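Local structure of sensor protein kinase HptS (Staphylococcus aureus, 6LKI) at residues S11-T16 / V156-A161; N29-L34 / T43-E48; T59-L64 / E76-K81; F86-L91 / T97-I102; F120-I123 / N129-Y132. The protein is a histidine kinase of a two-component signalling system, here probably represented by its extracellular sensing region, which resembles a double Cache module. One frame throughout, in Å; residues are numbered along the deposited sequence.

Contact 1: S11-T16 / V156-A161; sequences SSLHHT and VKLNHA
Chi1 of 173° in His14 and of -178° in Asn159 turns each side chain opposite its own backbone N, and the imidazole and amide meet where helix 2-31 passes the turn that follows strand 152-157. Asn159 OD1 approaches the ring obliquely and lies 3.2 Å from His14 CE1. Ring and amide planes stand 52° apart, and the angle at His14 ND1 is too poor for a hydrogen bond. Polar side chains suit this exposed flank. Deeper in, the branched ends of two buried leucines meet, Leu13 CD1 lying 4.2 Å from Leu158 CD2; Leu158 also packs on His163 and Leu165 of strand 163-169. A water spans the two segments, 2.8 Å from His160 ND1 and giving a weak hydrogen bond of 3.2 Å to Leu13 O. Within the turn, Lys157 NZ donates to Leu158 O at 3.0 Å, in the carbonyl plane. With one apolar touch, one oblique polar approach and a water link, the helix is joined to the turn without any direct hydrogen bond between them, so the fit rests on shape and solvent rather than on strong polar pairing.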
# COMPACT_ATOMS: atom_id res chain seq x y z
N SER B 11 16.83 4.43 28.04
CA SER B 11 16.32 5.68 28.58
C SER B 11 16.27 6.77 27.52
O SER B 11 15.34 7.58 27.49
CB SER B 11 17.18 6.12 29.76
OG SER B 11 16.73 7.35 30.29
N SER B 12 17.27 6.80 26.63
CA SER B 12 17.25 7.78 25.54
C SER B 12 16.12 7.50 24.56
O SER B 12 15.41 8.42 24.14
CB SER B 12 18.60 7.78 24.83
OG SER B 12 18.71 8.88 23.93
N LEU B 13 15.94 6.23 24.18
CA LEU B 13 14.81 5.88 23.33
C LEU B 13 13.48 6.09 24.04
O LEU B 13 12.49 6.46 23.41
CB LEU B 13 14.94 4.43 22.85
CG LEU B 13 16.12 4.13 21.93
CD1 LEU B 13 16.27 2.63 21.73
CD2 LEU B 13 15.97 4.84 20.59
N HIS B 14 13.45 5.85 25.35
CA HIS B 14 12.26 6.15 26.14
C HIS B 14 11.92 7.63 26.08
O HIS B 14 10.76 8.01 25.89
CB HIS B 14 12.48 5.71 27.59
CG HIS B 14 11.39 6.12 28.53
ND1 HIS B 14 10.05 6.03 28.21
CD2 HIS B 14 11.44 6.62 29.79
CE1 HIS B 14 9.33 6.45 29.23
NE2 HIS B 14 10.15 6.82 30.20
N HIS B 15 12.93 8.49 26.21
CA HIS B 15 12.70 9.93 26.19
C HIS B 15 12.28 10.42 24.81
O HIS B 15 11.39 11.26 24.69
CB HIS B 15 13.95 10.67 26.67
CG HIS B 15 13.75 12.14 26.88
ND1 HIS B 15 13.05 12.65 27.95
CD2 HIS B 15 14.18 13.20 26.16
CE1 HIS B 15 13.05 13.97 27.87
NE2 HIS B 15 13.73 14.33 26.80
N THR B 16 12.91 9.89 23.76
CA THR B 16 12.59 10.34 22.40
C THR B 16 11.15 10.01 22.03
O THR B 16 10.46 10.83 21.43
CB THR B 16 13.57 9.71 21.40
OG1 THR B 16 14.90 10.17 21.67
CG2 THR B 16 13.19 10.09 19.97
N VAL B 156 17.06 -5.17 27.67
CA VAL B 156 16.05 -4.48 28.46
C VAL B 156 14.79 -4.36 27.61
O VAL B 156 14.82 -4.51 26.39
CB VAL B 156 16.49 -3.08 28.94
CG1 VAL B 156 17.63 -3.19 29.95
CG2 VAL B 156 16.87 -2.21 27.75
N LYS B 157 13.67 -4.09 28.28
CA LYS B 157 12.39 -3.94 27.61
C LYS B 157 12.17 -2.47 27.25
O LYS B 157 12.28 -1.59 28.11
CB LYS B 157 11.26 -4.45 28.50
CG LYS B 157 9.93 -4.66 27.78
CD LYS B 157 8.86 -3.74 28.34
CE LYS B 157 7.60 -3.77 27.49
NZ LYS B 157 6.92 -2.44 27.46
N LEU B 158 11.86 -2.21 25.99
CA LEU B 158 11.59 -0.85 25.56
C LEU B 158 10.22 -0.40 26.07
O LEU B 158 9.29 -1.19 26.21
CB LEU B 158 11.66 -0.75 24.03
CG LEU B 158 13.06 -0.89 23.44
CD1 LEU B 158 13.07 -0.60 21.95
CD2 LEU B 158 14.06 -0.00 24.18
N ASN B 159 10.12 0.90 26.34
CA ASN B 159 8.99 1.41 27.11
C ASN B 159 7.71 1.51 26.28
O ASN B 159 6.61 1.33 26.82
CB ASN B 159 9.34 2.78 27.70
CG ASN B 159 8.23 3.35 28.56
OD1 ASN B 159 7.43 4.16 28.10
ND2 ASN B 159 8.19 2.93 29.82
N HIS B 160 7.83 1.80 24.99
CA HIS B 160 6.67 2.17 24.19
C HIS B 160 5.96 0.99 23.54
O HIS B 160 4.81 1.13 23.11
CB HIS B 160 7.09 3.16 23.09
CG HIS B 160 7.95 2.54 22.03
ND1 HIS B 160 9.27 2.22 22.25
CD2 HIS B 160 7.67 2.18 20.76
CE1 HIS B 160 9.78 1.69 21.15
NE2 HIS B 160 8.83 1.66 20.23
N ALA B 161 6.62 -0.17 23.45
CA ALA B 161 6.00 -1.34 22.83
C ALA B 161 6.66 -2.59 23.40
O ALA B 161 7.63 -2.52 24.15
CB ALA B 161 6.11 -1.29 21.30
O HOH W 1 10.85 3.75 24.06

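Contact 2: N29-L34 / T43-E48; sequences NSFQEL and TATKRE
Leu34 reaches across to Ala44 and Thr45 in a small, mainly apolar contact at one end of the elongated molecule, where helix 2-31 runs out and the chain comes back as helix 39-55. No hydrogen bond spans the two segments. Leu34 CD1 lies 3.4 Å from Thr45 OG1, and the two side chains run antiparallel, side against side. The other leucine branch, CD2, approaches Ala44 CB at 4.4 Å; alanine's single methyl is small enough to let the helix come near and is itself the surface touched. The hydroxyl that Leu34 touches is already engaged, because Thr45 OG1 is hydrogen-bonded to Asp41 O one helical turn earlier. This is how a threonine can sit buried against a leucine: its polar atom is turned back onto its own helix. Its chi1 of -56° sets CG2 opposite the backbone N, from where the methyl comes within 4.5 Å of Phe31 CE1. A type I beta turn runs from Phe31 to Leu34, in which Leu34 N binds Phe31 O at 3.0 Å, and this reversal of a helical hairpin brings Leu34 round beside Phe31. Leu34 CD1 consequently lies at the edge of the Phe31 ring, in its plane. The aromatic residue has further company, stacking on Phe93 and packing on Leu91 of strand 84-92, which ties the end of the helix to the sheet beneath. Further along helix 39-55, Glu48 OE1 is hydrogen-bonded to His27 NE2, a polar link between the same two helices.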
# COMPACT_ATOMS: atom_id res chain seq x y z
N ASN B 29 -4.50 20.37 17.26
CA ASN B 29 -5.35 21.47 16.83
C ASN B 29 -4.71 22.25 15.69
O ASN B 29 -5.41 22.71 14.78
CB ASN B 29 -5.63 22.40 18.01
CG ASN B 29 -6.52 21.76 19.06
OD1 ASN B 29 -6.21 21.77 20.25
ND2 ASN B 29 -7.64 21.20 18.62
N SER B 30 -3.38 22.40 15.71
CA SER B 30 -2.71 23.15 14.65
C SER B 30 -2.77 22.40 13.33
O SER B 30 -2.94 23.02 12.27
CB SER B 30 -1.26 23.42 15.05
OG SER B 30 -0.52 22.21 15.16
N PHE B 31 -2.66 21.07 13.36
CA PHE B 31 -2.70 20.29 12.13
C PHE B 31 -4.07 20.38 11.46
O PHE B 31 -4.16 20.42 10.23
CB PHE B 31 -2.34 18.83 12.42
CG PHE B 31 -0.87 18.61 12.67
CD1 PHE B 31 0.06 19.56 12.27
CD2 PHE B 31 -0.43 17.46 13.30
CE1 PHE B 31 1.41 19.35 12.50
CE2 PHE B 31 0.92 17.25 13.53
CZ PHE B 31 1.84 18.20 13.13
N GLN B 32 -5.14 20.42 12.26
CA GLN B 32 -6.48 20.54 11.70
C GLN B 32 -6.70 21.87 10.99
O GLN B 32 -7.68 22.00 10.24
CB GLN B 32 -7.52 20.37 12.81
CG GLN B 32 -7.47 19.02 13.50
CD GLN B 32 -8.54 18.85 14.55
OE1 GLN B 32 -9.73 18.98 14.27
NE2 GLN B 32 -8.13 18.57 15.78
N GLU B 33 -5.81 22.85 11.19
CA GLU B 33 -5.87 24.13 10.50
C GLU B 33 -4.99 24.18 9.26
O GLU B 33 -5.03 25.18 8.53
CB GLU B 33 -5.47 25.26 11.45
CG GLU B 33 -6.46 25.51 12.58
CD GLU B 33 -7.80 26.02 12.07
OE1 GLU B 33 -8.84 25.46 12.47
OE2 GLU B 33 -7.80 26.98 11.27
N LEU B 34 -4.21 23.14 8.99
CA LEU B 34 -3.22 23.15 7.92
C LEU B 34 -3.74 22.34 6.73
O LEU B 34 -4.03 21.15 6.86
CB LEU B 34 -1.89 22.59 8.42
CG LEU B 34 -1.18 23.44 9.48
CD1 LEU B 34 0.06 22.74 10.01
CD2 LEU B 34 -0.83 24.81 8.92
N THR B 43 4.93 23.95 3.98
CA THR B 43 6.16 24.48 4.56
C THR B 43 6.06 24.56 6.08
O THR B 43 7.01 24.22 6.79
CB THR B 43 6.46 25.86 3.97
OG1 THR B 43 6.66 25.74 2.55
CG2 THR B 43 7.71 26.45 4.60
N ALA B 44 4.91 25.01 6.59
CA ALA B 44 4.74 25.09 8.04
C ALA B 44 4.82 23.71 8.69
O ALA B 44 5.37 23.56 9.78
CB ALA B 44 3.42 25.77 8.38
N THR B 45 4.28 22.69 8.01
CA THR B 45 4.32 21.34 8.56
C THR B 45 5.73 20.77 8.51
O THR B 45 6.18 20.13 9.47
CB THR B 45 3.34 20.44 7.81
OG1 THR B 45 2.03 21.01 7.87
CG2 THR B 45 3.31 19.05 8.43
N LYS B 46 6.44 20.98 7.39
CA LYS B 46 7.82 20.53 7.30
C LYS B 46 8.69 21.19 8.36
O LYS B 46 9.57 20.55 8.95
CB LYS B 46 8.37 20.81 5.90
CG LYS B 46 7.83 19.90 4.81
CD LYS B 46 8.39 20.29 3.45
CE LYS B 46 7.90 19.34 2.36
NZ LYS B 46 8.38 19.76 1.01
N ARG B 47 8.46 22.48 8.62
CA ARG B 47 9.23 23.17 9.66
C ARG B 47 9.03 22.52 11.02
O ARG B 47 10.00 22.34 11.77
CB ARG B 47 8.82 24.65 9.71
CG ARG B 47 9.38 25.49 8.57
CD ARG B 47 8.74 26.87 8.56
NE ARG B 47 9.29 27.73 7.51
CZ ARG B 47 8.80 28.93 7.20
NH1 ARG B 47 7.75 29.41 7.86
NH2 ARG B 47 9.36 29.65 6.24
N GLU B 48 7.79 22.15 11.35
CA GLU B 48 7.53 21.53 12.65
C GLU B 48 8.14 20.14 12.73
O GLU B 48 8.70 19.76 13.76
CB GLU B 48 6.02 21.48 12.90
CG GLU B 48 5.37 22.84 13.02
CD GLU B 48 6.01 23.70 14.10
OE1 GLU B 48 6.07 23.24 15.26
OE2 GLU B 48 6.45 24.82 13.79

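Contact 3: T59-L64 / E76-K81; sequences TLYYEL and EHLNTK
Tyr61 and Glu63 reach out from the same side of strand 59-66, a central strand of an antiparallel sheet of strand order 2-1-4-3, consistent with a PAS-like (Cache) module, and meet Leu78 and Thr80 of the loop that leads from strand 69-72 to strand 84-92. Residues two apart in a strand point to one face, which is why this pair faces the loop while Tyr62 goes to the other side and packs on helix 39-55. The tyrosine and the leucine run obliquely past each other. Leu78 CD1 meets the hydroxyl end of the phenol, 3.6 Å from Tyr61 OH and 3.9 Å from Tyr61 CZ, the carbon that bears it. Glu63 and Thr80 reach toward each other from facing segments: the glutamate, extended beyond CG, brings OE2 to 3.2 Å from Thr80 CG2, a methyl and not the hydroxyl. With chi1 of 55°, Thr80 holds OG1 in the crowded position between its backbone N and carbonyl carbon, and there it accepts a hydrogen bond of 3.1 Å from Lys81 NZ. Lys81 NZ lies 6.4 Å from Glu63 OE2, too far for a salt bridge, though its charge may favour the carboxylate electrostatically. The loop bends here in an Asx turn: Asn79 OD1 accepts from Lys81 N at 3.2 Å, the donor standing well above the plane of the amide carbonyl.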
# COMPACT_ATOMS: atom_id res chain seq x y z
N THR B 59 19.03 9.52 14.82
CA THR B 59 18.78 9.87 13.43
C THR B 59 17.41 9.34 13.04
O THR B 59 17.20 8.13 12.94
CB THR B 59 19.86 9.29 12.52
OG1 THR B 59 21.14 9.82 12.90
CG2 THR B 59 19.59 9.64 11.06
N LEU B 60 16.46 10.25 12.83
CA LEU B 60 15.08 9.89 12.56
C LEU B 60 14.66 10.37 11.18
O LEU B 60 15.09 11.44 10.73
CB LEU B 60 14.14 10.47 13.63
CG LEU B 60 14.46 10.10 15.07
CD1 LEU B 60 13.54 10.83 16.03
CD2 LEU B 60 14.36 8.59 15.26
N TYR B 61 13.82 9.58 10.52
CA TYR B 61 13.23 9.94 9.24
C TYR B 61 11.72 9.86 9.37
O TYR B 61 11.19 8.87 9.90
CB TYR B 61 13.72 9.03 8.12
CG TYR B 61 15.19 9.21 7.82
CD1 TYR B 61 15.63 10.30 7.08
CD2 TYR B 61 16.13 8.31 8.30
CE1 TYR B 61 16.97 10.48 6.82
CE2 TYR B 61 17.48 8.48 8.04
CZ TYR B 61 17.89 9.57 7.30
OH TYR B 61 19.23 9.75 7.04
N TYR B 62 11.02 10.89 8.91
CA TYR B 62 9.57 10.89 8.92
C TYR B 62 9.03 10.63 7.52
O TYR B 62 9.64 11.01 6.51
CB TYR B 62 9.01 12.21 9.46
CG TYR B 62 9.46 13.46 8.73
CD1 TYR B 62 8.85 13.85 7.54
CD2 TYR B 62 10.48 14.25 9.23
CE1 TYR B 62 9.25 15.00 6.87
CE2 TYR B 62 10.89 15.39 8.57
CZ TYR B 62 10.28 15.76 7.39
OH TYR B 62 10.69 16.90 6.73
N GLU B 63 7.89 9.96 7.47
CA GLU B 63 7.12 9.78 6.24
C GLU B 63 5.69 10.23 6.54
O GLU B 63 5.00 9.60 7.35
CB GLU B 63 7.15 8.33 5.76
CG GLU B 63 8.49 7.89 5.19
CD GLU B 63 8.42 6.55 4.48
OE1 GLU B 63 7.38 5.87 4.58
OE2 GLU B 63 9.42 6.16 3.82
N LEU B 64 5.27 11.32 5.91
CA LEU B 64 3.91 11.84 6.04
C LEU B 64 3.17 11.51 4.76
O LEU B 64 3.43 12.12 3.71
CB LEU B 64 3.93 13.34 6.32
CG LEU B 64 2.59 13.99 6.69
CD1 LEU B 64 2.02 13.36 7.95
CD2 LEU B 64 2.76 15.49 6.86
N GLU B 76 17.73 10.90 0.52
CA GLU B 76 18.55 9.92 -0.20
C GLU B 76 17.80 8.63 -0.49
O GLU B 76 18.40 7.71 -1.06
CB GLU B 76 19.82 9.62 0.59
CG GLU B 76 20.89 10.69 0.48
CD GLU B 76 22.20 10.27 1.11
OE1 GLU B 76 22.64 10.93 2.08
OE2 GLU B 76 22.79 9.28 0.65
N HIS B 77 16.52 8.54 -0.12
CA HIS B 77 15.69 7.37 -0.40
C HIS B 77 16.31 6.10 0.18
O HIS B 77 16.36 5.06 -0.48
CB HIS B 77 15.43 7.22 -1.90
CG HIS B 77 14.84 8.44 -2.53
ND1 HIS B 77 15.46 9.13 -3.55
CD2 HIS B 77 13.69 9.11 -2.28
CE1 HIS B 77 14.72 10.16 -3.91
NE2 HIS B 77 13.64 10.18 -3.15
N LEU B 78 16.79 6.19 1.41
CA LEU B 78 17.24 5.00 2.13
C LEU B 78 16.05 4.07 2.37
O LEU B 78 14.92 4.52 2.59
CB LEU B 78 17.89 5.38 3.46
CG LEU B 78 19.03 6.39 3.42
CD1 LEU B 78 19.36 6.88 4.82
CD2 LEU B 78 20.26 5.79 2.75
N ASN B 79 16.31 2.77 2.32
CA ASN B 79 15.24 1.79 2.48
C ASN B 79 14.77 1.77 3.93
O ASN B 79 15.53 1.40 4.83
CB ASN B 79 15.72 0.41 2.05
CG ASN B 79 14.63 -0.64 2.13
OD1 ASN B 79 13.44 -0.31 2.16
ND2 ASN B 79 15.02 -1.90 2.16
N THR B 80 13.51 2.16 4.14
CA THR B 80 12.96 2.19 5.50
C THR B 80 12.81 0.81 6.10
O THR B 80 12.64 0.69 7.32
CB THR B 80 11.60 2.90 5.50
OG1 THR B 80 10.73 2.26 4.56
CG2 THR B 80 11.76 4.37 5.12
N LYS B 81 12.87 -0.25 5.29
CA LYS B 81 12.77 -1.60 5.82
C LYS B 81 13.99 -1.96 6.67
O LYS B 81 13.90 -2.82 7.55
CB LYS B 81 12.60 -2.61 4.69
CG LYS B 81 11.40 -2.34 3.79
CD LYS B 81 10.15 -2.05 4.61
CE LYS B 81 9.08 -1.40 3.76
NZ LYS B 81 9.60 -0.21 3.02

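Contact 4: F86-L91 / T97-I102; sequences FSTHQL and TYMLKI
Ser87 and Ile102 begin a run of paired residues in the antiparallel beta hairpin of strands 84-92 and 97-106. Backbone hydrogen bonds come first. His89 and Leu100 exchange two, the bond from Leu100 N to His89 O being 2.8 Å and nearly straight at 176°; Leu91 and Tyr98 form a second such pair. At the Ser87-Ile102 end, a classic beta bulge lets Phe86 and Ser87 share Ile102, with Phe86 N bound to Ile102 O at 2.8 Å and Ser87 N only weakly to the same oxygen.

Apolar contacts differ between the two faces. On the face bearing Leu91 and Leu100, which looks towards the helices, Leu91 CD1 lies 3.7 Å from Leu100 CB. On the other, Met99 bends at chi2 (-59°) and chi3, which lays its sulphur across the neighbouring strand, SD 3.6 Å from Gln90 CB, and its methyl CE 3.7 Å from Thr88 CG2; flexible methionine suits such a fit.

Polar side chains take the remaining links. Gln90 NE2 is hydrogen-bonded to the backbone of a neighbouring subunit, Lys101 NZ forms a salt bridge with an acidic side chain of that subunit, and His89 NE2 is hydrogen-bonded to Gln21 OE1. One water at the edge of the His89 ring, in its plane, is 2.8 Å from His89 ND1, 2.7 Å from Ser87 OG and donates to Leu100 O at 2.9 Å.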
# COMPACT_ATOMS: atom_id res chain seq x y z
N PHE B 86 9.25 3.39 14.44
CA PHE B 86 9.34 3.78 15.84
C PHE B 86 8.10 4.51 16.35
O PHE B 86 7.66 4.25 17.48
CB PHE B 86 10.58 4.67 16.05
CG PHE B 86 10.74 5.19 17.46
CD1 PHE B 86 11.26 4.39 18.46
CD2 PHE B 86 10.37 6.48 17.77
CE1 PHE B 86 11.40 4.86 19.74
CE2 PHE B 86 10.51 6.96 19.07
CZ PHE B 86 11.03 6.15 20.05
N SER B 87 7.25 5.06 15.55
CA SER B 87 5.93 5.55 15.90
C SER B 87 5.06 5.66 14.65
O SER B 87 5.56 5.88 13.54
CB SER B 87 6.00 6.91 16.60
OG SER B 87 6.47 7.92 15.72
N THR B 88 3.76 5.50 14.85
CA THR B 88 2.76 5.63 13.79
C THR B 88 1.60 6.45 14.34
O THR B 88 1.12 6.17 15.44
CB THR B 88 2.27 4.26 13.30
OG1 THR B 88 3.39 3.46 12.92
CG2 THR B 88 1.33 4.42 12.12
N HIS B 89 1.16 7.45 13.57
CA HIS B 89 0.06 8.29 13.99
C HIS B 89 -0.87 8.56 12.81
O HIS B 89 -0.40 8.82 11.70
CB HIS B 89 0.55 9.63 14.57
CG HIS B 89 1.20 9.50 15.92
ND1 HIS B 89 2.55 9.27 16.08
CD2 HIS B 89 0.67 9.56 17.17
CE1 HIS B 89 2.83 9.20 17.37
NE2 HIS B 89 1.71 9.37 18.05
N GLN B 90 -2.17 8.48 13.06
CA GLN B 90 -3.19 8.86 12.09
C GLN B 90 -3.63 10.28 12.43
O GLN B 90 -4.25 10.51 13.48
CB GLN B 90 -4.36 7.88 12.11
CG GLN B 90 -5.41 8.14 11.04
CD GLN B 90 -6.31 6.94 10.80
OE1 GLN B 90 -5.96 5.81 11.12
NE2 GLN B 90 -7.49 7.19 10.23
N LEU B 91 -3.32 11.23 11.56
CA LEU B 91 -3.48 12.65 11.85
C LEU B 91 -4.53 13.27 10.93
O LEU B 91 -4.53 13.01 9.72
CB LEU B 91 -2.15 13.39 11.69
CG LEU B 91 -0.97 12.85 12.49
CD1 LEU B 91 0.31 13.59 12.13
CD2 LEU B 91 -1.24 12.94 13.98
N THR B 97 -6.88 13.11 5.83
CA THR B 97 -6.17 12.38 6.87
C THR B 97 -4.82 11.92 6.33
O THR B 97 -4.73 11.40 5.21
CB THR B 97 -6.99 11.18 7.35
OG1 THR B 97 -8.01 11.63 8.26
CG2 THR B 97 -6.11 10.16 8.06
N TYR B 98 -3.77 12.11 7.12
CA TYR B 98 -2.42 11.72 6.75
C TYR B 98 -1.85 10.78 7.81
O TYR B 98 -2.14 10.90 9.00
CB TYR B 98 -1.50 12.94 6.60
CG TYR B 98 -1.84 13.81 5.41
CD1 TYR B 98 -2.96 14.64 5.42
CD2 TYR B 98 -1.03 13.82 4.28
CE1 TYR B 98 -3.26 15.43 4.33
CE2 TYR B 98 -1.32 14.61 3.19
CZ TYR B 98 -2.44 15.42 3.22
OH TYR B 98 -2.74 16.21 2.14
N MET B 99 -1.05 9.82 7.35
CA MET B 99 -0.36 8.89 8.24
C MET B 99 1.07 9.37 8.43
O MET B 99 1.78 9.64 7.46
CB MET B 99 -0.37 7.47 7.67
CG MET B 99 -1.75 6.85 7.53
SD MET B 99 -2.64 6.75 9.10
CE MET B 99 -1.50 5.77 10.08
N LEU B 100 1.49 9.48 9.69
CA LEU B 100 2.85 9.89 10.03
C LEU B 100 3.59 8.70 10.64
O LEU B 100 3.20 8.20 11.70
CB LEU B 100 2.84 11.07 11.01
CG LEU B 100 4.21 11.49 11.55
CD1 LEU B 100 5.12 11.94 10.41
CD2 LEU B 100 4.08 12.58 12.60
N LYS B 101 4.63 8.28 9.98
CA LYS B 101 5.51 7.28 10.50
C LYS B 101 6.89 7.83 10.72
O LYS B 101 7.37 8.51 9.91
CB LYS B 101 5.59 6.13 9.55
CG LYS B 101 4.26 5.58 9.19
CD LYS B 101 4.44 4.17 8.72
CE LYS B 101 3.51 3.85 7.60
NZ LYS B 101 2.09 3.78 8.02
N ILE B 102 7.50 7.48 11.83
CA ILE B 102 8.85 7.93 12.18
C ILE B 102 9.74 6.71 12.32
O ILE B 102 9.42 5.78 13.08
CB ILE B 102 8.85 8.77 13.47
CG1 ILE B 102 8.03 10.05 13.27
CG2 ILE B 102 10.28 9.11 13.88
CD1 ILE B 102 7.96 10.93 14.50
O HOH W 2 4.57 8.95 14.16
O HOH W 3 -8.56 9.87 10.40

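Contact 5: F120-I123 / N129-Y132; sequences FALI and NILY
A beta hairpin with a classic bulge is formed here, by strands 120-125 and 130-133, and its focus is Ile123, which faces both Leu131 and Tyr132. Ile123 N donates to Tyr132 O at 3.1 Å, 33° out of the carbonyl plane. In the other direction Ile123 O takes two N-H groups: that of Leu131, at a modelled 2.5 Å whose value is doubtful, and that of Tyr132, weakly, at 3.3 Å. Two consecutive residues thus oppose the single Ile123, and the short strand axes stand 124° apart, far from an ideal antiparallel pairing. The hairpin forms one side of the second four-stranded antiparallel sheet, which repeats the strand order 2-1-4-3 of the first as two Cache-like modules would; strand 120-125 is flanked on its other side by strand 163-169. On one face Ile123 CB packs against Tyr132 CB at 3.8 Å. Chi1 of 179° sets the tyrosine ring opposite its backbone N, and its OH is hydrogen-bonded to Ala105 O, so a buried polar tip is satisfied. Ile123 CG2 meets Leu131 CB at 4.0 Å, the side chains crossing at about a right angle, and Tyr84 packs over this group. Leu122 points to the opposite face; its CD2 lies 3.7 Å from Ile130 CG2 and 3.3 Å from Tyr132 O, and Phe138 and Tyr144 of nearby loops add to its apolar company.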
# COMPACT_ATOMS: atom_id res chain seq x y z
N PHE B 120 27.31 -4.21 19.51
CA PHE B 120 26.26 -4.07 18.51
C PHE B 120 24.89 -4.10 19.17
O PHE B 120 24.74 -4.49 20.33
CB PHE B 120 26.39 -5.17 17.45
CG PHE B 120 27.69 -5.14 16.70
CD1 PHE B 120 28.82 -5.76 17.22
CD2 PHE B 120 27.78 -4.49 15.48
CE1 PHE B 120 30.01 -5.73 16.53
CE2 PHE B 120 28.98 -4.46 14.79
CZ PHE B 120 30.10 -5.08 15.32
N ALA B 121 23.88 -3.67 18.41
CA ALA B 121 22.54 -3.50 18.93
C ALA B 121 21.53 -4.27 18.09
O ALA B 121 21.67 -4.35 16.86
CB ALA B 121 22.14 -2.02 18.98
N LEU B 122 20.53 -4.82 18.76
CA LEU B 122 19.40 -5.49 18.12
C LEU B 122 18.12 -5.05 18.81
O LEU B 122 18.12 -4.74 20.00
CB LEU B 122 19.53 -7.02 18.20
CG LEU B 122 20.27 -7.78 17.09
CD1 LEU B 122 20.62 -9.18 17.57
CD2 LEU B 122 19.42 -7.85 15.83
N ILE B 123 17.03 -5.02 18.05
CA ILE B 123 15.70 -4.75 18.60
C ILE B 123 14.77 -5.84 18.10
O ILE B 123 14.60 -6.02 16.89
CB ILE B 123 15.17 -3.36 18.20
CG1 ILE B 123 16.00 -2.26 18.86
CG2 ILE B 123 13.70 -3.23 18.58
CD1 ILE B 123 15.44 -0.87 18.67
N ASN B 129 11.00 -11.40 16.34
CA ASN B 129 11.38 -10.88 15.04
C ASN B 129 12.41 -9.76 15.19
O ASN B 129 12.28 -8.91 16.08
CB ASN B 129 10.17 -10.33 14.28
CG ASN B 129 9.16 -11.41 13.93
OD1 ASN B 129 9.51 -12.55 13.65
ND2 ASN B 129 7.88 -11.04 13.96
N ILE B 130 13.41 -9.74 14.31
CA ILE B 130 14.41 -8.68 14.34
C ILE B 130 13.82 -7.42 13.72
O ILE B 130 13.39 -7.42 12.56
CB ILE B 130 15.69 -9.10 13.59
CG1 ILE B 130 16.39 -10.24 14.34
CG2 ILE B 130 16.63 -7.91 13.43
CD1 ILE B 130 17.70 -10.67 13.72
N LEU B 131 13.78 -6.34 14.51
CA LEU B 131 13.26 -5.06 14.05
C LEU B 131 14.34 -4.01 13.83
O LEU B 131 14.05 -2.97 13.21
CB LEU B 131 12.23 -4.51 15.06
CG LEU B 131 11.07 -5.43 15.41
CD1 LEU B 131 10.17 -4.77 16.44
CD2 LEU B 131 10.27 -5.80 14.17
N TYR B 132 15.56 -4.23 14.31
CA TYR B 132 16.67 -3.32 14.06
C TYR B 132 17.97 -4.06 14.30
O TYR B 132 18.05 -4.95 15.15
CB TYR B 132 16.60 -2.07 14.94
CG TYR B 132 17.76 -1.12 14.72
CD1 TYR B 132 17.76 -0.23 13.65
CD2 TYR B 132 18.86 -1.13 15.57
CE1 TYR B 132 18.82 0.63 13.44
CE2 TYR B 132 19.93 -0.27 15.36
CZ TYR B 132 19.90 0.61 14.30
OH TYR B 132 20.96 1.46 14.09

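How the contacts relate
Contact 1 closes a loop in the chain that encloses the other four, which follow one another as contacts 2, 3, 4 and 5. Helix 2-31 carries one side of both contact 1 and contact 2, whose centres lie 27 Å apart, and so runs past both sheets. Contacts 3 and 4 share the first sheet through neighbouring strands 59-66 and 97-106, while contacts 1 and 5 reach the second and touch through Leu158 and Ile123. Phe86 packs against contact 1 and joins the first sheet to it. The centres of contacts 2 and 5 lie about 33 Å apart, on opposite sides of the chain's centre, consistent with two Cache-like modules strung along one long helix.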